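Local coordinates for arabinogalactan endo-1,4-beta-galactosidase (Ignisphaera aggregans, PDB 7OSK), which probably hydrolyses internal beta-1,4-galactosidic bonds in galactan chains through this family 53 glycoside hydrolase domain, one part of a longer protein, at residues Thr118-Ala122 against Tyr175-Ala181; Arg94-Tyr100 against Asn111-Met117; Ile40-Leu46 against Val390-Glu396. One frame throughout, in Å; residues are numbered along the deposited sequence.

Contact 1 (Thr118-Ala122 against Tyr175-Ala181); sequences TDFAA and YMAEHNA
Tyr175 and His179 both lean on Thr118 and are tied to each other through the backbone oxygen of Tyr175. His179 ND1 donates to Tyr175 O at 2.7 Å, with the donor tilted 26° from the carbonyl plane. The same oxygen takes weak backbone bonds from Glu178 and His179. The ND1 bond is consistent with the imidazole lying against one face of the phenol ring, with His179 CE1 near the rim.
Thr118 meets the edge of the phenol ring: its OG1 lies 3.4 Å from Tyr175 CE1. With CG2 anti to the backbone N (the OG1 torsion is -62°), the methyl reaches His179 CB at 3.8 Å. The hydroxyl itself is hydrogen-bonded to Leu114 O, one turn back.
Asn180, with positive phi, is the C' residue of a Schellman motif that ends the helix. Ala181 N bonds to Met176 O at 2.6 Å. The turn delivers the methyl of Ala181 to the other helix, where Ala181 CB is 3.8 Å from Ala122 CB and 4.0 Å from Ala121 CB. Asn180 O takes a CA-H...O contact from Ala122.
Helix 114-126 thus packs beside the C-terminal end of helix 158-178. On the barrel side, Ala121 touches Leu93 of strand 90-95, and Met176 touches Ile133 of strand 130-135.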
loop_
_atom_site.group_PDB
_atom_site.type_symbol
_atom_site.label_atom_id
_atom_site.label_comp_id
_atom_site.label_asym_id
_atom_site.label_seq_id
_atom_site.Cartn_x
_atom_site.Cartn_y
_atom_site.Cartn_z
ATOM N N THR A 118 -13.867 -0.933 -5.303
ATOM C CA THR A 118 -14.145 -0.063 -6.438
ATOM C C THR A 118 -15.073 1.083 -6.042
ATOM O O THR A 118 -14.956 2.194 -6.562
ATOM C CB THR A 118 -14.771 -0.853 -7.608
ATOM O OG1 THR A 118 -13.843 -1.845 -8.068
ATOM C CG2 THR A 118 -15.126 0.071 -8.768
ATOM N N ASP A 119 -15.995 0.812 -5.123
ATOM C CA ASP A 119 -16.946 1.827 -4.690
ATOM C C ASP A 119 -16.237 2.956 -3.955
ATOM O O ASP A 119 -16.631 4.116 -4.059
ATOM C CB ASP A 119 -18.024 1.223 -3.789
ATOM C CG ASP A 119 -18.955 2.276 -3.217
ATOM O OD1 ASP A 119 -19.864 2.728 -3.948
ATOM O OD2 ASP A 119 -18.771 2.659 -2.042
ATOM N N PHE A 120 -15.192 2.614 -3.211
ATOM C CA PHE A 120 -14.434 3.614 -2.470
ATOM C C PHE A 120 -13.526 4.395 -3.413
ATOM O O PHE A 120 -13.426 5.619 -3.322
ATOM C CB PHE A 120 -13.607 2.956 -1.365
ATOM C CG PHE A 120 -13.004 3.935 -0.401
ATOM C CD1 PHE A 120 -13.781 4.519 0.586
ATOM C CD2 PHE A 120 -11.667 4.275 -0.480
ATOM C CE1 PHE A 120 -13.235 5.421 1.474
ATOM C CE2 PHE A 120 -11.116 5.177 0.407
ATOM C CZ PHE A 120 -11.901 5.749 1.385
ATOM N N ALA A 121 -12.869 3.676 -4.317
ATOM C CA ALA A 121 -11.975 4.293 -5.290
ATOM C C ALA A 121 -12.744 5.254 -6.187
ATOM O O ALA A 121 -12.208 6.271 -6.625
ATOM C CB ALA A 121 -11.282 3.227 -6.123
ATOM N N ALA A 122 -14.003 4.923 -6.458
ATOM C CA ALA A 122 -14.860 5.770 -7.280
ATOM C C ALA A 122 -15.137 7.092 -6.575
ATOM O O ALA A 122 -15.068 8.160 -7.185
ATOM C CB ALA A 122 -16.166 5.055 -7.599
ATOM N N TYR A 175 -14.162 -3.275 -14.970
ATOM C CA TYR A 175 -15.202 -3.059 -13.971
ATOM C C TYR A 175 -15.025 -1.696 -13.302
ATOM O O TYR A 175 -15.991 -0.946 -13.136
ATOM C CB TYR A 175 -15.182 -4.182 -12.927
ATOM C CG TYR A 175 -16.143 -3.998 -11.773
ATOM C CD1 TYR A 175 -15.764 -3.298 -10.635
ATOM C CD2 TYR A 175 -17.422 -4.536 -11.815
ATOM C CE1 TYR A 175 -16.633 -3.130 -9.575
ATOM C CE2 TYR A 175 -18.300 -4.374 -10.756
ATOM C CZ TYR A 175 -17.900 -3.669 -9.640
ATOM O OH TYR A 175 -18.769 -3.504 -8.584
ATOM N N MET A 176 -13.789 -1.372 -12.936
ATOM C CA MET A 176 -13.497 -0.121 -12.245
ATOM C C MET A 176 -13.704 1.085 -13.162
ATOM O O MET A 176 -14.137 2.148 -12.713
ATOM C CB MET A 176 -12.062 -0.124 -11.713
ATOM C CG MET A 176 -11.696 -1.362 -10.916
ATOM S SD MET A 176 -10.156 -1.211 -9.994
ATOM C CE MET A 176 -10.626 0.004 -8.763
ATOM N N ALA A 177 -13.395 0.914 -14.443
ATOM C CA ALA A 177 -13.510 1.999 -15.414
ATOM C C ALA A 177 -14.957 2.462 -15.566
ATOM O O ALA A 177 -15.216 3.646 -15.788
ATOM C CB ALA A 177 -12.953 1.563 -16.763
ATOM N N GLU A 178 -15.896 1.531 -15.434
ATOM C CA GLU A 178 -17.306 1.826 -15.670
ATOM C C GLU A 178 -17.975 2.464 -14.460
ATOM O O GLU A 178 -18.924 3.239 -14.600
ATOM C CB GLU A 178 -18.048 0.553 -16.069
ATOM C CG GLU A 178 -17.624 0.032 -17.423
ATOM C CD GLU A 178 -17.823 1.059 -18.523
ATOM O OE1 GLU A 178 -18.872 1.741 -18.513
ATOM O OE2 GLU A 178 -16.932 1.182 -19.390
ATOM N N HIS A 179 -17.474 2.142 -13.274
ATOM C CA HIS A 179 -17.929 2.795 -12.056
ATOM C C HIS A 179 -17.112 4.062 -11.816
ATOM O O HIS A 179 -17.125 4.621 -10.719
ATOM C CB HIS A 179 -17.821 1.842 -10.865
ATOM C CG HIS A 179 -18.647 0.601 -11.013
ATOM N ND1 HIS A 179 -18.396 -0.349 -11.979
ATOM C CD2 HIS A 179 -19.725 0.159 -10.324
ATOM C CE1 HIS A 179 -19.281 -1.324 -11.877
ATOM N NE2 HIS A 179 -20.098 -1.042 -10.879
ATOM N N ASN A 180 -16.413 4.512 -12.859
ATOM C CA ASN A 180 -15.560 5.695 -12.789
ATOM C C ASN A 180 -14.574 5.591 -11.636
ATOM O O ASN A 180 -14.524 6.455 -10.763
ATOM C CB ASN A 180 -16.406 6.965 -12.657
ATOM C CG ASN A 180 -17.203 7.267 -13.914
ATOM O OD1 ASN A 180 -18.431 7.355 -13.881
ATOM N ND2 ASN A 180 -16.504 7.428 -15.032
ATOM N N ALA A 181 -13.803 4.508 -11.640
ATOM C CA ALA A 181 -12.819 4.252 -10.598
ATOM C C ALA A 181 -11.550 3.656 -11.191
ATOM O O ALA A 181 -10.830 2.915 -10.521
ATOM C CB ALA A 181 -13.398 3.324 -9.544
#

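Contact 2 (Arg94-Tyr100 against Asn111-Met117)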
loop_
_atom_site.group_PDB
_atom_site.type_symbol
_atom_site.label_atom_id
_atom_site.label_comp_id
_atom_site.label_asym_id
_atom_site.label_seq_id
_atom_site.Cartn_x
_atom_site.Cartn_y
_atom_site.Cartn_z
ATOM N N ARG A 94 -5.817 -2.255 -1.774
ATOM C CA ARG A 94 -5.534 -3.624 -2.182
ATOM C C ARG A 94 -6.826 -4.292 -2.631
ATOM O O ARG A 94 -7.910 -3.916 -2.187
ATOM C CB ARG A 94 -4.888 -4.419 -1.043
ATOM C CG ARG A 94 -5.727 -4.512 0.217
ATOM C CD ARG A 94 -5.085 -5.429 1.247
ATOM N NE ARG A 94 -5.803 -5.411 2.520
ATOM C CZ ARG A 94 -5.606 -4.517 3.485
ATOM N NH1 ARG A 94 -4.709 -3.551 3.334
ATOM N NH2 ARG A 94 -6.311 -4.587 4.605
ATOM N N VAL A 95 -6.704 -5.278 -3.515
ATOM C CA VAL A 95 -7.860 -6.007 -4.023
ATOM C C VAL A 95 -7.587 -7.508 -4.023
ATOM O O VAL A 95 -6.682 -7.987 -4.710
ATOM C CB VAL A 95 -8.238 -5.551 -5.457
ATOM C CG1 VAL A 95 -9.375 -6.399 -6.017
ATOM C CG2 VAL A 95 -8.624 -4.080 -5.467
ATOM N N TRP A 96 -8.376 -8.238 -3.241
ATOM C CA TRP A 96 -8.329 -9.695 -3.226
ATOM C C TRP A 96 -9.413 -10.233 -4.148
ATOM O O TRP A 96 -10.487 -9.641 -4.266
ATOM C CB TRP A 96 -8.510 -10.231 -1.804
ATOM C CG TRP A 96 -7.380 -9.881 -0.879
ATOM C CD1 TRP A 96 -6.047 -9.880 -1.175
ATOM C CD2 TRP A 96 -7.484 -9.472 0.490
ATOM N NE1 TRP A 96 -5.317 -9.500 -0.076
ATOM C CE2 TRP A 96 -6.176 -9.246 0.960
ATOM C CE3 TRP A 96 -8.557 -9.278 1.363
ATOM C CZ2 TRP A 96 -5.912 -8.833 2.263
ATOM C CZ3 TRP A 96 -8.291 -8.868 2.661
ATOM C CH2 TRP A 96 -6.980 -8.649 3.096
ATOM N N ASN A 97 -9.130 -11.352 -4.808
ATOM C CA ASN A 97 -10.047 -11.903 -5.797
ATOM C C ASN A 97 -11.347 -12.386 -5.167
ATOM O O ASN A 97 -12.434 -12.006 -5.603
ATOM C CB ASN A 97 -9.378 -13.050 -6.555
ATOM C CG ASN A 97 -8.185 -12.591 -7.374
ATOM O OD1 ASN A 97 -7.486 -11.648 -7.003
ATOM N ND2 ASN A 97 -7.951 -13.255 -8.498
ATOM N N ASP A 98 -11.224 -13.221 -4.141
ATOM C CA ASP A 98 -12.383 -13.777 -3.452
ATOM C C ASP A 98 -12.059 -14.044 -1.985
ATOM O O ASP A 98 -11.784 -15.182 -1.606
ATOM C CB ASP A 98 -12.842 -15.069 -4.134
ATOM C CG ASP A 98 -14.066 -15.674 -3.477
ATOM O OD1 ASP A 98 -14.921 -14.908 -2.989
ATOM O OD2 ASP A 98 -14.171 -16.916 -3.447
ATOM N N PRO A 99 -12.085 -12.989 -1.154
ATOM C CA PRO A 99 -11.784 -13.105 0.277
ATOM C C PRO A 99 -12.946 -13.686 1.091
ATOM O O PRO A 99 -13.256 -13.208 2.182
ATOM C CB PRO A 99 -11.483 -11.656 0.679
ATOM C CG PRO A 99 -12.303 -10.840 -0.247
ATOM C CD PRO A 99 -12.319 -11.588 -1.552
ATOM N N TYR A 100 -13.570 -14.726 0.548
ATOM C CA TYR A 100 -14.671 -15.420 1.204
ATOM C C TYR A 100 -14.446 -16.919 1.068
ATOM O O TYR A 100 -13.748 -17.348 0.154
ATOM C CB TYR A 100 -16.013 -15.025 0.583
ATOM C CG TYR A 100 -16.223 -13.533 0.466
ATOM C CD1 TYR A 100 -15.735 -12.828 -0.625
ATOM C CD2 TYR A 100 -16.917 -12.830 1.443
ATOM C CE1 TYR A 100 -15.924 -11.468 -0.737
ATOM C CE2 TYR A 100 -17.113 -11.467 1.339
ATOM C CZ TYR A 100 -16.614 -10.792 0.246
ATOM O OH TYR A 100 -16.804 -9.435 0.134
ATOM N N ASN A 111 -11.785 -7.267 4.071
ATOM C CA ASN A 111 -12.617 -7.913 3.058
ATOM C C ASN A 111 -12.596 -7.132 1.750
ATOM O O ASN A 111 -13.632 -6.668 1.268
ATOM C CB ASN A 111 -14.045 -8.062 3.572
ATOM C CG ASN A 111 -14.119 -8.919 4.814
ATOM O OD1 ASN A 111 -13.398 -9.906 4.935
ATOM N ND2 ASN A 111 -14.981 -8.540 5.753
ATOM N N CYS A 112 -11.402 -7.006 1.182
ATOM C CA CYS A 112 -11.154 -6.074 0.093
ATOM C C CYS A 112 -11.412 -6.668 -1.291
ATOM O O CYS A 112 -10.507 -6.731 -2.122
ATOM C CB CYS A 112 -9.712 -5.574 0.177
ATOM S SG CYS A 112 -9.288 -4.887 1.790
ATOM N N ASP A 113 -12.647 -7.091 -1.543
ATOM C CA ASP A 113 -13.006 -7.605 -2.859
ATOM C C ASP A 113 -13.245 -6.439 -3.815
ATOM O O ASP A 113 -13.335 -5.287 -3.392
ATOM C CB ASP A 113 -14.241 -8.510 -2.780
ATOM C CG ASP A 113 -15.486 -7.773 -2.329
ATOM O OD1 ASP A 113 -15.352 -6.690 -1.728
ATOM O OD2 ASP A 113 -16.602 -8.283 -2.572
ATOM N N LEU A 114 -13.346 -6.748 -5.104
ATOM C CA LEU A 114 -13.386 -5.722 -6.143
ATOM C C LEU A 114 -14.601 -4.792 -6.034
ATOM O O LEU A 114 -14.460 -3.581 -6.199
ATOM C CB LEU A 114 -13.353 -6.383 -7.524
ATOM C CG LEU A 114 -13.235 -5.452 -8.731
ATOM C CD1 LEU A 114 -11.863 -4.791 -8.770
ATOM C CD2 LEU A 114 -13.506 -6.220 -10.019
ATOM N N PRO A 115 -15.799 -5.346 -5.762
ATOM C CA PRO A 115 -16.965 -4.460 -5.640
ATOM C C PRO A 115 -16.852 -3.436 -4.507
ATOM O O PRO A 115 -17.204 -2.276 -4.721
ATOM C CB PRO A 115 -18.117 -5.434 -5.371
ATOM C CG PRO A 115 -17.670 -6.716 -5.958
ATOM C CD PRO A 115 -16.194 -6.766 -5.713
ATOM N N ARG A 116 -16.377 -3.851 -3.334
ATOM C CA ARG A 116 -16.264 -2.939 -2.195
ATOM C C ARG A 116 -15.122 -1.944 -2.379
ATOM O O ARG A 116 -15.239 -0.781 -1.996
ATOM C CB ARG A 116 -16.063 -3.720 -0.891
ATOM C CG ARG A 116 -15.527 -2.873 0.259
ATOM C CD ARG A 116 -15.878 -3.440 1.633
ATOM N NE ARG A 116 -15.828 -4.901 1.683
ATOM C CZ ARG A 116 -16.882 -5.700 1.845
ATOM N NH1 ARG A 116 -18.109 -5.206 1.982
ATOM N NH2 ARG A 116 -16.707 -7.014 1.874
ATOM N N MET A 117 -14.021 -2.400 -2.963
ATOM C CA MET A 117 -12.863 -1.542 -3.179
ATOM C C MET A 117 -13.118 -0.527 -4.285
ATOM O O MET A 117 -12.642 0.603 -4.218
ATOM C CB MET A 117 -11.633 -2.381 -3.519
ATOM C CG MET A 117 -11.090 -3.186 -2.352
ATOM S SD MET A 117 -10.480 -2.149 -1.008
ATOM C CE MET A 117 -11.898 -2.130 0.090
#
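Tyr100 points its hydroxyl between Asp113 and Arg116. Both groups stand at the edge of its ring, which is turned 68° from the carboxylate and 53° from the guanidinium. Tyr100 OH gives a weak hydrogen bond to Asp113 OD2 at 2.9 Å. Arg116 is bent at chi3 (38°), which turns its guanidinium back toward Asn111. There NE (2.8 Å) and NH2 (3.2 Å) both donate to Asn111 O, side-on and within the guanidinium plane. Arg116 NH1 forms a salt bridge with Glu64 OE1. With an alanine here, Asn111 O is likely to lose both side-chain donors and Glu64 this salt-bridge partner.
Deeper in, one face of the Trp96 indole carries Arg94 CD and Cys112 CB, both toward the rim. Cys112 SG sits obliquely, 4.7 Å from the centroid of the six-membered ring. The backbones join where Trp96 N donates to Cys112 O at 2.8 Å. Val95 branches both ways: Val95 CG1 meets Leu114 CD1, and CG2 meets Met117 CB, each at 4.0 Å.
Cys112 is the centre of an inverse gamma turn. Asp113 follows as N-cap, its OD1 accepting weakly from Arg116 N. The whole closes the loop between strand 90-95 and helix 114-126, within a beta-alpha-beta unit of the TIM barrel.

Contact 3 (Ile40-Leu46 against Val390-Glu396); sequences INPVPGL and VFRLVYE
Ile40 starts the first segment by reaching over Leu393. Its two branches do different work. CG1 is anti to the backbone N (chi1 168°) and carries CD1 out to Val390, where Ile40 CD1 and Val390 CG2 are 3.7 Å apart; the two side chains cross at about a right angle. The other branch, CG2, rests on Leu393, with Ile40 CG2 3.6 Å from Leu393 CB.
Asn41 turns its side chain from the partner segment, and Pro42 follows. The proline ring lies across the extended side chain of Glu396 at roughly a right angle, with Pro42 CB 3.9 Å from Glu396 CD. It packs against the carboxylate as a whole, by van der Waals contact.
Val43 supplies the single hydrogen bond between the segments. Val43 N donates to Val394 O at 2.8 Å, with a nearly straight N-H...O angle of 172°. The two valine side chains lie side by side and point the same way, and Val43 CG2 comes 3.9 Å from Val394 CG1.
Val43 to Leu46 form a type II beta turn. Gly45, with positive phi, suits its third position. The turn brings Leu46 back to the partner segment. Leu46 CD2 packs on Val394 CG2 at 3.7 Å and also sits over a face of the Tyr395 ring, 4.2 Å from its centroid, in a CH-pi contact. Tyr395 OH is hydrogen-bonded beyond the turn, to Pro47 O.
The contact joins the chain leading into strand 51-55 to the short, weakly bonded helix 390-393 and the residues after it. Helix 324-342 borders it, with Arg332 touching Ile40, Ile335 touching Leu46 and Ile331 touching Val390. Phe391 points the other way, onto strands 51-55 and 346-352.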
loop_
_atom_site.group_PDB
_atom_site.type_symbol
_atom_site.label_atom_id
_atom_site.label_comp_id
_atom_site.label_asym_id
_atom_site.label_seq_id
_atom_site.Cartn_x
_atom_site.Cartn_y
_atom_site.Cartn_z
ATOM N N ILE A 40 6.946 20.410 13.061
ATOM C CA ILE A 40 7.390 19.797 11.816
ATOM C C ILE A 40 8.108 20.811 10.932
ATOM O O ILE A 40 7.658 21.948 10.781
ATOM C CB ILE A 40 6.201 19.187 11.037
ATOM C CG1 ILE A 40 6.623 18.815 9.611
ATOM C CG2 ILE A 40 5.021 20.156 11.008
ATOM C CD1 ILE A 40 5.565 18.070 8.841
ATOM N N ASN A 41 9.226 20.389 10.351
ATOM C CA ASN A 41 9.966 21.224 9.415
ATOM C C ASN A 41 9.422 21.073 7.997
ATOM O O ASN A 41 9.069 19.971 7.585
ATOM C CB ASN A 41 11.452 20.869 9.445
ATOM C CG ASN A 41 12.261 21.832 10.286
ATOM O OD1 ASN A 41 12.951 22.703 9.756
ATOM N ND2 ASN A 41 12.178 21.684 11.605
ATOM N N PRO A 42 9.329 22.180 7.244
ATOM C CA PRO A 42 8.939 22.011 5.841
ATOM C C PRO A 42 10.021 21.295 5.039
ATOM O O PRO A 42 11.180 21.288 5.458
ATOM C CB PRO A 42 8.749 23.451 5.351
ATOM C CG PRO A 42 8.508 24.249 6.588
ATOM C CD PRO A 42 9.344 23.598 7.642
ATOM N N VAL A 43 9.639 20.692 3.918
ATOM C CA VAL A 43 10.589 20.047 3.014
ATOM C C VAL A 43 10.830 20.956 1.806
ATOM O O VAL A 43 9.985 21.027 0.912
ATOM C CB VAL A 43 10.077 18.672 2.540
ATOM C CG1 VAL A 43 11.087 18.015 1.611
ATOM C CG2 VAL A 43 9.788 17.775 3.734
ATOM N N PRO A 44 11.981 21.657 1.774
ATOM C CA PRO A 44 12.237 22.631 0.705
ATOM C C PRO A 44 12.170 22.044 -0.704
ATOM O O PRO A 44 12.807 21.030 -0.982
ATOM C CB PRO A 44 13.661 23.119 1.008
ATOM C CG PRO A 44 13.861 22.856 2.447
ATOM C CD PRO A 44 13.098 21.605 2.736
ATOM N N GLY A 45 11.400 22.685 -1.578
ATOM C CA GLY A 45 11.362 22.316 -2.980
ATOM C C GLY A 45 10.437 21.157 -3.298
ATOM O O GLY A 45 10.426 20.662 -4.425
ATOM N N LEU A 46 9.658 20.723 -2.314
ATOM C CA LEU A 46 8.762 19.585 -2.496
ATOM C C LEU A 46 7.639 19.930 -3.485
ATOM O O LEU A 46 6.864 20.854 -3.235
ATOM C CB LEU A 46 8.174 19.153 -1.150
ATOM C CG LEU A 46 7.362 17.854 -1.138
ATOM C CD1 LEU A 46 8.218 16.657 -1.530
ATOM C CD2 LEU A 46 6.745 17.634 0.232
ATOM N N VAL A 390 0.828 16.097 8.507
ATOM C CA VAL A 390 2.192 15.977 8.010
ATOM C C VAL A 390 2.211 16.065 6.486
ATOM O O VAL A 390 3.179 16.540 5.898
ATOM C CB VAL A 390 2.846 14.652 8.471
ATOM C CG1 VAL A 390 2.147 13.451 7.839
ATOM C CG2 VAL A 390 4.336 14.644 8.147
ATOM N N PHE A 391 1.131 15.620 5.853
ATOM C CA PHE A 391 1.030 15.642 4.395
ATOM C C PHE A 391 0.664 17.029 3.858
ATOM O O PHE A 391 0.459 17.201 2.655
ATOM C CB PHE A 391 -0.007 14.623 3.923
ATOM C CG PHE A 391 0.209 13.239 4.468
ATOM C CD1 PHE A 391 1.068 12.357 3.836
ATOM C CD2 PHE A 391 -0.454 12.819 5.609
ATOM C CE1 PHE A 391 1.265 11.086 4.333
ATOM C CE2 PHE A 391 -0.259 11.544 6.109
ATOM C CZ PHE A 391 0.602 10.678 5.470
ATOM N N ARG A 392 0.574 18.008 4.757
ATOM C CA ARG A 392 0.250 19.384 4.384
ATOM C C ARG A 392 1.303 20.337 4.938
ATOM O O ARG A 392 1.639 21.343 4.312
ATOM C CB ARG A 392 -1.139 19.764 4.905
ATOM C CG ARG A 392 -1.626 21.150 4.494
ATOM C CD ARG A 392 -2.847 21.552 5.305
ATOM N NE ARG A 392 -2.512 21.790 6.708
ATOM C CZ ARG A 392 -3.404 21.914 7.687
ATOM N NH1 ARG A 392 -4.703 21.815 7.433
ATOM N NH2 ARG A 392 -2.994 22.133 8.930
ATOM N N LEU A 393 1.825 20.009 6.115
ATOM C CA LEU A 393 2.782 20.868 6.799
ATOM C C LEU A 393 4.203 20.692 6.267
ATOM O O LEU A 393 5.117 21.415 6.670
ATOM C CB LEU A 393 2.744 20.591 8.301
ATOM C CG LEU A 393 1.463 21.016 9.023
ATOM C CD1 LEU A 393 1.477 20.523 10.459
ATOM C CD2 LEU A 393 1.290 22.527 8.981
ATOM N N VAL A 394 4.393 19.734 5.365
ATOM C CA VAL A 394 5.682 19.577 4.695
ATOM C C VAL A 394 5.866 20.679 3.655
ATOM O O VAL A 394 6.967 20.875 3.138
ATOM C CB VAL A 394 5.834 18.192 4.009
ATOM C CG1 VAL A 394 6.191 17.125 5.031
ATOM C CG2 VAL A 394 4.579 17.809 3.225
ATOM N N TYR A 395 4.780 21.391 3.355
ATOM C CA TYR A 395 4.825 22.555 2.474
ATOM C C TYR A 395 4.841 23.846 3.287
ATOM O O TYR A 395 4.744 23.820 4.515
ATOM C CB TYR A 395 3.629 22.556 1.520
ATOM C CG TYR A 395 3.625 21.395 0.559
ATOM C CD1 TYR A 395 3.183 20.145 0.959
ATOM C CD2 TYR A 395 4.066 21.548 -0.749
ATOM C CE1 TYR A 395 3.182 19.078 0.090
ATOM C CE2 TYR A 395 4.065 20.485 -1.629
ATOM C CZ TYR A 395 3.621 19.252 -1.204
ATOM O OH TYR A 395 3.612 18.181 -2.067
ATOM N N GLU A 396 4.959 24.972 2.591
ATOM C CA GLU A 396 5.019 26.278 3.237
ATOM C C GLU A 396 4.575 27.378 2.278
ATOM O O GLU A 396 3.459 27.888 2.375
ATOM C CB GLU A 396 6.438 26.556 3.735
ATOM C CG GLU A 396 7.513 26.330 2.683
ATOM C CD GLU A 396 8.906 26.645 3.191
ATOM O OE1 GLU A 396 9.032 27.468 4.121
ATOM O OE2 GLU A 396 9.877 26.069 2.656
#

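In the fold
Contacts 1 and 2 share helix 114-126 and follow one another along the chain. Their centres are about 13 Å apart and they touch: Tyr175 OH lies 3.6 Å from Pro115 CA. Contact 3 stands apart. Its centre is about 31 Å from that of contact 1 and about 35 Å from that of contact 2, on the far side of the chain's centre from contact 2. It joins the two ends of the modelled chain, so the other two are nested within the loop it closes. Contact 2 comes towards the calcium site: the Arg94 side chain is about 9 Å from that of Asn370, a calcium ligand. Contacts 1 and 3 lie away from that site.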